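PDB 3PWX: putative flagellar hook-associated protein, which probably serves as a structural component of the bacterial flagellum, at the junction of hook and filament. Local coordinates for residues S38-H43 against F98-T103; S138-Q143 against T195-R200; S88-D93 against T107-K112. One frame throughout, in Å; residues are numbered along the deposited sequence.

Contact 1: residues S38-H43 against F98-T103; sequences SSQETH and FLFSGT
H43 and Q40, one helical turn apart on helix 7-61, receive the side chains of L99 and F100 from the type I beta turn F98-S101. This is helix-to-loop packing in the helical region that flagellins share near their N-terminus, and the helical segment falls within a predicted coiled coil. The F100 ring enters rim first: its CE1 lies 3.9 Å from H43 CB, and its CE2 is 3.9 Å from Q40 CG. The carbonyl of Q40 also meets this edge, close to the ring plane, with O 3.9 Å from F100 CZ. F100 CG stands anti to its own carbonyl carbon (chi1 -72°), and the ring beyond it comes nearer the helix than the start of the side chain would suggest. L99 works beside it. Its CB sits over one face of the F100 ring, offset toward the rim, while the CD2 branch reaches the imidazole of H43. Further out, the backbones of L99 and F100 are hydrogen-bonded to those of A91 and A142, and M140 and I197 pack on Q40. S39 OG approaches the leucine at the margin, 4.2 Å from L99 CD2, whereas H43 CD2 comes to 3.6 Å from that same methyl.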
loop_
_atom_site.group_PDB
_atom_site.type_symbol
_atom_site.label_atom_id
_atom_site.label_comp_id
_atom_site.label_asym_id
_atom_site.label_seq_id
_atom_site.Cartn_x
_atom_site.Cartn_y
_atom_site.Cartn_z
ATOM N N SER A 38 -7.153 -13.076 -6.999
ATOM C CA SER A 38 -7.512 -14.021 -8.074
ATOM C C SER A 38 -9.012 -14.084 -8.148
ATOM O O SER A 38 -9.600 -14.099 -9.229
ATOM C CB SER A 38 -7.087 -15.430 -7.777
ATOM O OG SER A 38 -5.721 -15.489 -7.671
ATOM N N SER A 39 -9.638 -14.146 -6.974
ATOM C CA SER A 39 -11.094 -14.119 -6.928
ATOM C C SER A 39 -11.769 -12.953 -7.686
ATOM O O SER A 39 -12.776 -13.170 -8.362
ATOM C CB SER A 39 -11.590 -14.246 -5.498
ATOM O OG SER A 39 -12.996 -14.442 -5.557
ATOM N N GLN A 40 -11.234 -11.734 -7.589
ATOM C CA GLN A 40 -11.737 -10.595 -8.394
ATOM C C GLN A 40 -11.503 -10.733 -9.899
ATOM O O GLN A 40 -12.288 -10.232 -10.702
ATOM C CB GLN A 40 -11.058 -9.318 -7.984
ATOM C CG GLN A 40 -11.478 -8.819 -6.628
ATOM C CD GLN A 40 -10.542 -7.760 -6.070
ATOM O OE1 GLN A 40 -10.205 -7.790 -4.884
ATOM N NE2 GLN A 40 -10.091 -6.834 -6.921
ATOM N N GLU A 41 -10.404 -11.369 -10.247
ATOM C CA GLU A 41 -9.982 -11.579 -11.606
ATOM C C GLU A 41 -10.950 -12.506 -12.299
ATOM O O GLU A 41 -11.295 -12.281 -13.467
ATOM C CB GLU A 41 -8.616 -12.253 -11.625
ATOM C CG GLU A 41 -7.411 -11.390 -12.018
ATOM C CD GLU A 41 -6.019 -12.047 -11.648
ATOM O OE1 GLU A 41 -5.779 -12.464 -10.475
ATOM O OE2 GLU A 41 -5.153 -12.111 -12.537
ATOM N N THR A 42 -11.399 -13.548 -11.598
ATOM C CA THR A 42 -12.402 -14.464 -12.170
ATOM C C THR A 42 -13.634 -13.665 -12.530
ATOM O O THR A 42 -14.148 -13.802 -13.632
ATOM C CB THR A 42 -12.809 -15.528 -11.134
ATOM O OG1 THR A 42 -11.718 -16.436 -10.905
ATOM C CG2 THR A 42 -14.065 -16.309 -11.565
ATOM N N HIS A 43 -14.115 -12.821 -11.619
ATOM C CA HIS A 43 -15.356 -12.059 -11.900
ATOM C C HIS A 43 -15.122 -11.066 -13.015
ATOM O O HIS A 43 -16.017 -10.917 -13.907
ATOM C CB HIS A 43 -15.987 -11.374 -10.670
ATOM C CG HIS A 43 -16.407 -12.335 -9.602
ATOM N ND1 HIS A 43 -17.468 -13.211 -9.765
ATOM C CD2 HIS A 43 -15.884 -12.587 -8.380
ATOM C CE1 HIS A 43 -17.592 -13.945 -8.674
ATOM N NE2 HIS A 43 -16.647 -13.583 -7.819
ATOM N N PHE A 98 -19.736 -7.726 -0.140
ATOM C CA PHE A 98 -19.688 -7.345 -1.559
ATOM C C PHE A 98 -18.283 -6.982 -2.033
ATOM O O PHE A 98 -17.724 -5.999 -1.658
ATOM C CB PHE A 98 -20.711 -6.271 -1.918
ATOM C CG PHE A 98 -22.118 -6.757 -1.845
ATOM C CD1 PHE A 98 -22.685 -7.465 -2.911
ATOM C CD2 PHE A 98 -22.860 -6.574 -0.690
ATOM C CE1 PHE A 98 -24.017 -7.953 -2.821
ATOM C CE2 PHE A 98 -24.169 -7.046 -0.603
ATOM C CZ PHE A 98 -24.752 -7.733 -1.659
ATOM N N LEU A 99 -17.726 -7.812 -2.893
ATOM C CA LEU A 99 -16.374 -7.667 -3.383
ATOM C C LEU A 99 -16.075 -6.302 -4.006
ATOM O O LEU A 99 -14.969 -5.823 -3.988
ATOM C CB LEU A 99 -16.198 -8.780 -4.435
ATOM C CG LEU A 99 -15.339 -10.010 -4.069
ATOM C CD1 LEU A 99 -15.422 -10.451 -2.563
ATOM C CD2 LEU A 99 -15.604 -11.208 -5.059
ATOM N N PHE A 100 -17.076 -5.677 -4.600
ATOM C CA PHE A 100 -16.774 -4.594 -5.564
ATOM C C PHE A 100 -17.408 -3.308 -5.189
ATOM O O PHE A 100 -17.458 -2.397 -6.059
ATOM C CB PHE A 100 -17.204 -4.913 -7.021
ATOM C CG PHE A 100 -16.363 -5.922 -7.677
ATOM C CD1 PHE A 100 -16.907 -7.122 -8.079
ATOM C CD2 PHE A 100 -14.973 -5.695 -7.888
ATOM C CE1 PHE A 100 -16.121 -8.063 -8.706
ATOM C CE2 PHE A 100 -14.202 -6.645 -8.463
ATOM C CZ PHE A 100 -14.787 -7.840 -8.888
ATOM N N SER A 101 -17.876 -3.240 -3.945
ATOM C CA SER A 101 -18.535 -2.070 -3.410
ATOM C C SER A 101 -17.666 -1.000 -2.712
ATOM O O SER A 101 -18.201 -0.057 -2.063
ATOM C CB SER A 101 -19.654 -2.549 -2.462
ATOM O OG SER A 101 -20.759 -3.044 -3.258
ATOM N N GLY A 102 -16.353 -1.080 -2.820
ATOM C CA GLY A 102 -15.578 -0.098 -2.109
ATOM C C GLY A 102 -15.719 -0.374 -0.607
ATOM O O GLY A 102 -15.643 -1.502 -0.188
ATOM N N THR A 103 -15.904 0.641 0.238
ATOM C CA THR A 103 -16.005 0.350 1.686
ATOM C C THR A 103 -17.422 0.076 2.169
ATOM O O THR A 103 -17.628 -0.146 3.359
ATOM C CB THR A 103 -15.462 1.448 2.550
ATOM O OG1 THR A 103 -15.964 2.699 2.065
ATOM C CG2 THR A 103 -13.941 1.407 2.558
#

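Contact 2: residues S138-Q143 against T195-R200; sequences SNMTAQ and TEIGGR
The guanidinium of R200 meets the 138-143 segment at its edge: N139 O lies in the guanidinium plane, 3.2 Å from R200 NH1, and accepts a nearly straight hydrogen bond (174° at the hydrogen). Seen from the carbonyl, the donor stands above the peptide plane, 57° out of it. The selenium of M140, a selenomethionine, approaches the same group obliquely, with SE 4.1 Å from R200 NH2. A salt bridge within helix 172-223 takes up the other terminal nitrogen, R200 NH2 lying 2.8 Å from E196 OE2; its angle is poor, and the hydrogen bond in it is weak. With the arginine chain extended from CG to NE, the charged end spans from the helix to the loop, and the two grips together would restrict its rotation. The contact thus joins the link between the beta hairpin 127-131/134-137 and the short helix 142-145 to the long C-terminal helix. T141 is the N-cap of that short helix, its OG1 bonded to E144 N. The M140 chain bends at chi2 and chi3; its CG makes the apolar contact, 3.7 Å from I197 CD1, and separately its CE lies 4.0 Å from E196 OE1. That carboxylate also has a long, weak ion pair with K132 of the second subunit. N139 turns its amide the other way, bonding to R126 N and D124 O.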
loop_
_atom_site.group_PDB
_atom_site.type_symbol
_atom_site.label_atom_id
_atom_site.label_comp_id
_atom_site.label_asym_id
_atom_site.label_seq_id
_atom_site.Cartn_x
_atom_site.Cartn_y
_atom_site.Cartn_z
ATOM N N SER A 138 -6.068 -3.784 -2.070
ATOM C CA SER A 138 -6.584 -5.142 -2.222
ATOM C C SER A 138 -7.933 -5.198 -2.872
ATOM O O SER A 138 -8.432 -6.311 -3.186
ATOM C CB SER A 138 -6.629 -5.812 -0.835
ATOM O OG SER A 138 -7.561 -5.141 0.010
ATOM N N ASN A 139 -8.545 -4.052 -3.159
ATOM C CA ASN A 139 -9.809 -4.123 -3.900
ATOM C C ASN A 139 -9.886 -3.445 -5.276
ATOM O O ASN A 139 -9.038 -2.611 -5.592
ATOM C CB ASN A 139 -10.956 -3.658 -3.023
ATOM C CG ASN A 139 -10.890 -2.176 -2.685
ATOM O OD1 ASN A 139 -9.824 -1.596 -2.376
ATOM N ND2 ASN A 139 -12.064 -1.545 -2.719
HETATM N N MSE A 140 -10.859 -3.852 -6.108
HETATM C CA MSE A 140 -11.240 -3.053 -7.282
HETATM C C MSE A 140 -12.661 -2.555 -7.017
HETATM O O MSE A 140 -13.339 -3.094 -6.160
HETATM C CB MSE A 140 -11.183 -3.838 -8.595
HETATM C CG MSE A 140 -9.803 -4.251 -9.079
HETATM SE SE MSE A 140 -8.505 -2.769 -9.237
HETATM C CE MSE A 140 -9.390 -1.716 -10.627
ATOM N N THR A 141 -13.070 -1.478 -7.676
ATOM C CA THR A 141 -14.438 -1.037 -7.510
ATOM C C THR A 141 -15.277 -0.969 -8.778
ATOM O O THR A 141 -14.818 -0.490 -9.810
ATOM C CB THR A 141 -14.595 0.280 -6.703
ATOM O OG1 THR A 141 -14.237 1.414 -7.510
ATOM C CG2 THR A 141 -13.819 0.170 -5.442
ATOM N N ALA A 142 -16.524 -1.398 -8.646
ATOM C CA ALA A 142 -17.500 -1.233 -9.740
ATOM C C ALA A 142 -17.576 0.254 -10.067
ATOM O O ALA A 142 -17.623 0.654 -11.203
ATOM C CB ALA A 142 -18.842 -1.762 -9.330
ATOM N N GLN A 143 -17.551 1.101 -9.061
ATOM C CA GLN A 143 -17.715 2.496 -9.375
ATOM C C GLN A 143 -16.617 3.103 -10.213
ATOM O O GLN A 143 -16.896 3.949 -11.030
ATOM C CB GLN A 143 -17.923 3.333 -8.135
ATOM C CG GLN A 143 -18.043 4.750 -8.476
ATOM C CD GLN A 143 -18.861 5.409 -7.474
ATOM O OE1 GLN A 143 -20.113 5.314 -7.540
ATOM N NE2 GLN A 143 -18.206 6.049 -6.481
ATOM N N THR A 195 -5.089 -6.016 -15.696
ATOM C CA THR A 195 -3.667 -5.715 -15.833
ATOM C C THR A 195 -3.163 -5.153 -14.505
ATOM O O THR A 195 -2.083 -5.507 -14.040
ATOM C CB THR A 195 -3.440 -4.710 -16.937
ATOM O OG1 THR A 195 -3.738 -5.327 -18.201
ATOM C CG2 THR A 195 -2.011 -4.295 -16.970
ATOM N N GLU A 196 -3.964 -4.306 -13.850
ATOM C CA GLU A 196 -3.530 -3.741 -12.601
ATOM C C GLU A 196 -3.468 -4.839 -11.555
ATOM O O GLU A 196 -2.507 -4.936 -10.837
ATOM C CB GLU A 196 -4.413 -2.583 -12.176
ATOM C CG GLU A 196 -3.741 -1.719 -11.153
ATOM C CD GLU A 196 -4.696 -0.806 -10.377
ATOM O OE1 GLU A 196 -5.640 -0.253 -10.989
ATOM O OE2 GLU A 196 -4.442 -0.626 -9.144
ATOM N N ILE A 197 -4.441 -5.723 -11.498
ATOM C CA ILE A 197 -4.301 -6.847 -10.590
ATOM C C ILE A 197 -3.067 -7.726 -10.839
ATOM O O ILE A 197 -2.400 -8.172 -9.895
ATOM C CB ILE A 197 -5.532 -7.700 -10.598
ATOM C CG1 ILE A 197 -6.602 -7.107 -9.694
ATOM C CG2 ILE A 197 -5.196 -9.126 -10.172
ATOM C CD1 ILE A 197 -8.036 -7.330 -10.169
ATOM N N GLY A 198 -2.747 -7.998 -12.092
ATOM C CA GLY A 198 -1.513 -8.764 -12.371
ATOM C C GLY A 198 -0.256 -8.085 -11.864
ATOM O O GLY A 198 0.599 -8.744 -11.391
ATOM N N GLY A 199 -0.132 -6.765 -11.973
ATOM C CA GLY A 199 0.951 -5.999 -11.380
ATOM C C GLY A 199 0.949 -6.118 -9.855
ATOM O O GLY A 199 2.019 -6.222 -9.232
ATOM N N ARG A 200 -0.227 -6.098 -9.222
ATOM C CA ARG A 200 -0.279 -6.383 -7.778
ATOM C C ARG A 200 0.310 -7.746 -7.413
ATOM O O ARG A 200 1.249 -7.833 -6.628
ATOM C CB ARG A 200 -1.678 -6.197 -7.222
ATOM C CG ARG A 200 -1.959 -4.688 -6.976
ATOM C CD ARG A 200 -3.411 -4.509 -6.506
ATOM N NE ARG A 200 -3.893 -3.159 -6.723
ATOM C CZ ARG A 200 -5.155 -2.805 -6.518
ATOM N NH1 ARG A 200 -6.048 -3.709 -6.097
ATOM N NH2 ARG A 200 -5.535 -1.544 -6.736
#

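Contact 3: residues S88-D93 against T107-K112; sequences SFNAQD and TAALNK
Just past helix 71-89 the backbone runs close to the short strand 110-111, nearest at N90 and A109, whose CA atoms are 5.5 Å apart. That strand pairs antiparallel with 118-119, and the N90 amide joins the end region of helix 71-89 to this small hairpin by a two-pronged grip on one residue. L110 N donates to N90 OD1 over 2.9 Å, in the carbonyl plane and on a lone pair, with 152° at the hydrogen. N90 ND2 returns a longer bond of 3.3 Å to L110 O; the acceptor is nearly within the amide plane, while the donor is tilted somewhat from the L110 carbonyl plane. Both polar atoms of the amide are therefore used, and the two bonds together set how it is turned. N90 CG lies anti to its own carbonyl carbon (chi1 -84°), and the amide beyond it faces L110. A108 CB approaches this amide too, 3.9 Å from N90 OD1. On the apolar side, F89 CB meets L110 CD1 at 3.9 Å, while the phenylalanine ring packs among V47, A142 and I145 of neighbouring helices. The methyl A109 CB lies 3.3 Å from F89 O.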
loop_
_atom_site.group_PDB
_atom_site.type_symbol
_atom_site.label_atom_id
_atom_site.label_comp_id
_atom_site.label_asym_id
_atom_site.label_seq_id
_atom_site.Cartn_x
_atom_site.Cartn_y
_atom_site.Cartn_z
ATOM N N SER A 88 -21.854 -10.260 -11.677
ATOM C CA SER A 88 -20.444 -10.302 -11.426
ATOM C C SER A 88 -20.064 -9.092 -10.611
ATOM O O SER A 88 -19.317 -9.222 -9.671
ATOM C CB SER A 88 -19.664 -10.387 -12.728
ATOM O OG SER A 88 -20.044 -11.578 -13.443
ATOM N N PHE A 89 -20.608 -7.919 -10.888
ATOM C CA PHE A 89 -20.162 -6.759 -10.082
ATOM C C PHE A 89 -20.734 -6.748 -8.667
ATOM O O PHE A 89 -20.294 -5.943 -7.845
ATOM C CB PHE A 89 -20.502 -5.440 -10.750
ATOM C CG PHE A 89 -19.529 -5.025 -11.744
ATOM C CD1 PHE A 89 -18.261 -4.629 -11.355
ATOM C CD2 PHE A 89 -19.862 -5.041 -13.091
ATOM C CE1 PHE A 89 -17.319 -4.243 -12.293
ATOM C CE2 PHE A 89 -18.923 -4.657 -14.049
ATOM C CZ PHE A 89 -17.654 -4.246 -13.655
ATOM N N ASN A 90 -21.703 -7.635 -8.414
ATOM C CA ASN A 90 -22.410 -7.797 -7.146
ATOM C C ASN A 90 -21.994 -9.091 -6.448
ATOM O O ASN A 90 -22.630 -9.530 -5.506
ATOM C CB ASN A 90 -23.919 -7.797 -7.377
ATOM C CG ASN A 90 -24.502 -6.389 -7.441
ATOM O OD1 ASN A 90 -23.837 -5.394 -7.071
ATOM N ND2 ASN A 90 -25.717 -6.289 -7.917
ATOM N N ALA A 91 -20.895 -9.672 -6.925
ATOM C CA ALA A 91 -20.275 -10.831 -6.304
ATOM C C ALA A 91 -20.027 -10.579 -4.828
ATOM O O ALA A 91 -19.718 -9.450 -4.429
ATOM C CB ALA A 91 -18.959 -11.140 -6.996
ATOM N N GLN A 92 -20.158 -11.643 -4.043
ATOM C CA GLN A 92 -19.931 -11.600 -2.624
ATOM C C GLN A 92 -18.901 -12.665 -2.323
ATOM O O GLN A 92 -18.766 -13.630 -3.099
ATOM C CB GLN A 92 -21.220 -11.917 -1.849
ATOM C CG GLN A 92 -22.298 -10.892 -2.012
ATOM C CD GLN A 92 -23.636 -11.375 -1.490
ATOM O OE1 GLN A 92 -24.385 -11.997 -2.228
ATOM N NE2 GLN A 92 -23.939 -11.105 -0.232
ATOM N N ASP A 93 -18.195 -12.523 -1.205
ATOM C CA ASP A 93 -17.336 -13.603 -0.730
ATOM C C ASP A 93 -18.145 -14.594 0.131
ATOM O O ASP A 93 -19.371 -14.484 0.232
ATOM C CB ASP A 93 -16.097 -13.062 0.026
ATOM C CG ASP A 93 -16.465 -12.212 1.225
ATOM O OD1 ASP A 93 -17.481 -12.521 1.907
ATOM O OD2 ASP A 93 -15.735 -11.221 1.473
ATOM N N THR A 107 -23.427 -3.466 1.083
ATOM C CA THR A 107 -24.337 -2.948 0.136
ATOM C C THR A 107 -23.927 -3.386 -1.291
ATOM O O THR A 107 -22.758 -3.294 -1.656
ATOM C CB THR A 107 -24.637 -1.434 0.379
ATOM O OG1 THR A 107 -24.426 -0.690 -0.807
ATOM C CG2 THR A 107 -23.755 -0.843 1.429
ATOM N N ALA A 108 -24.908 -3.934 -2.041
ATOM C CA ALA A 108 -24.742 -4.335 -3.444
ATOM C C ALA A 108 -24.131 -3.201 -4.229
ATOM O O ALA A 108 -24.512 -2.070 -4.043
ATOM C CB ALA A 108 -26.071 -4.657 -4.013
ATOM N N ALA A 109 -23.179 -3.480 -5.109
ATOM C CA ALA A 109 -22.495 -2.425 -5.894
ATOM C C ALA A 109 -23.439 -1.743 -6.883
ATOM O O ALA A 109 -23.309 -0.531 -7.139
ATOM C CB ALA A 109 -21.359 -3.008 -6.638
ATOM N N LEU A 110 -24.392 -2.519 -7.397
ATOM C CA LEU A 110 -25.351 -2.055 -8.398
ATOM C C LEU A 110 -26.800 -2.314 -7.951
ATOM O O LEU A 110 -27.129 -3.369 -7.407
ATOM C CB LEU A 110 -25.117 -2.807 -9.709
ATOM C CG LEU A 110 -24.089 -2.354 -10.730
ATOM C CD1 LEU A 110 -23.765 -3.524 -11.592
ATOM C CD2 LEU A 110 -24.692 -1.277 -11.575
ATOM N N ASN A 111 -27.659 -1.342 -8.198
ATOM C CA ASN A 111 -29.063 -1.416 -7.846
ATOM C C ASN A 111 -29.876 -0.931 -9.049
ATOM O O ASN A 111 -29.517 0.071 -9.674
ATOM C CB ASN A 111 -29.322 -0.495 -6.662
ATOM C CG ASN A 111 -30.611 -0.833 -5.914
ATOM O OD1 ASN A 111 -31.625 -1.209 -6.502
ATOM N ND2 ASN A 111 -30.568 -0.695 -4.598
ATOM N N LYS A 112 -30.977 -1.624 -9.355
ATOM C CA LYS A 112 -31.835 -1.272 -10.526
ATOM C C LYS A 112 -33.233 -0.862 -10.102
ATOM O O LYS A 112 -34.077 -0.534 -10.943
ATOM C CB LYS A 112 -31.897 -2.398 -11.570
ATOM C CG LYS A 112 -32.044 -1.852 -12.993
ATOM C CD LYS A 112 -32.746 -2.822 -13.996
ATOM C CE LYS A 112 -32.750 -2.219 -15.425
ATOM N NZ LYS A 112 -32.847 -3.234 -16.586
#

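Contacts 1 and 2 lie near the centre of the folded chain, their own centres about 8 Å apart; contact 3 is further out, yet its touching residues are still largely buried. Contact 2 is mostly buried, contact 1 only partly. Contact 1 sets loop 98-103 on helix 7-61, contact 2 sets the 138-143 link on helix 172-223, and contact 3 joins the end region of helix 71-89 to strand 110-111. Contact 1 is wholly packing, contact 2 combines apolar packing with a charged arginine bonded to backbone oxygen, and contact 3 pairs a neutral amide with apolar packing. Loop 98-103 touches both other contacts, S101 OG probably bonding to T107 O; A142 CB packs on A109 CB.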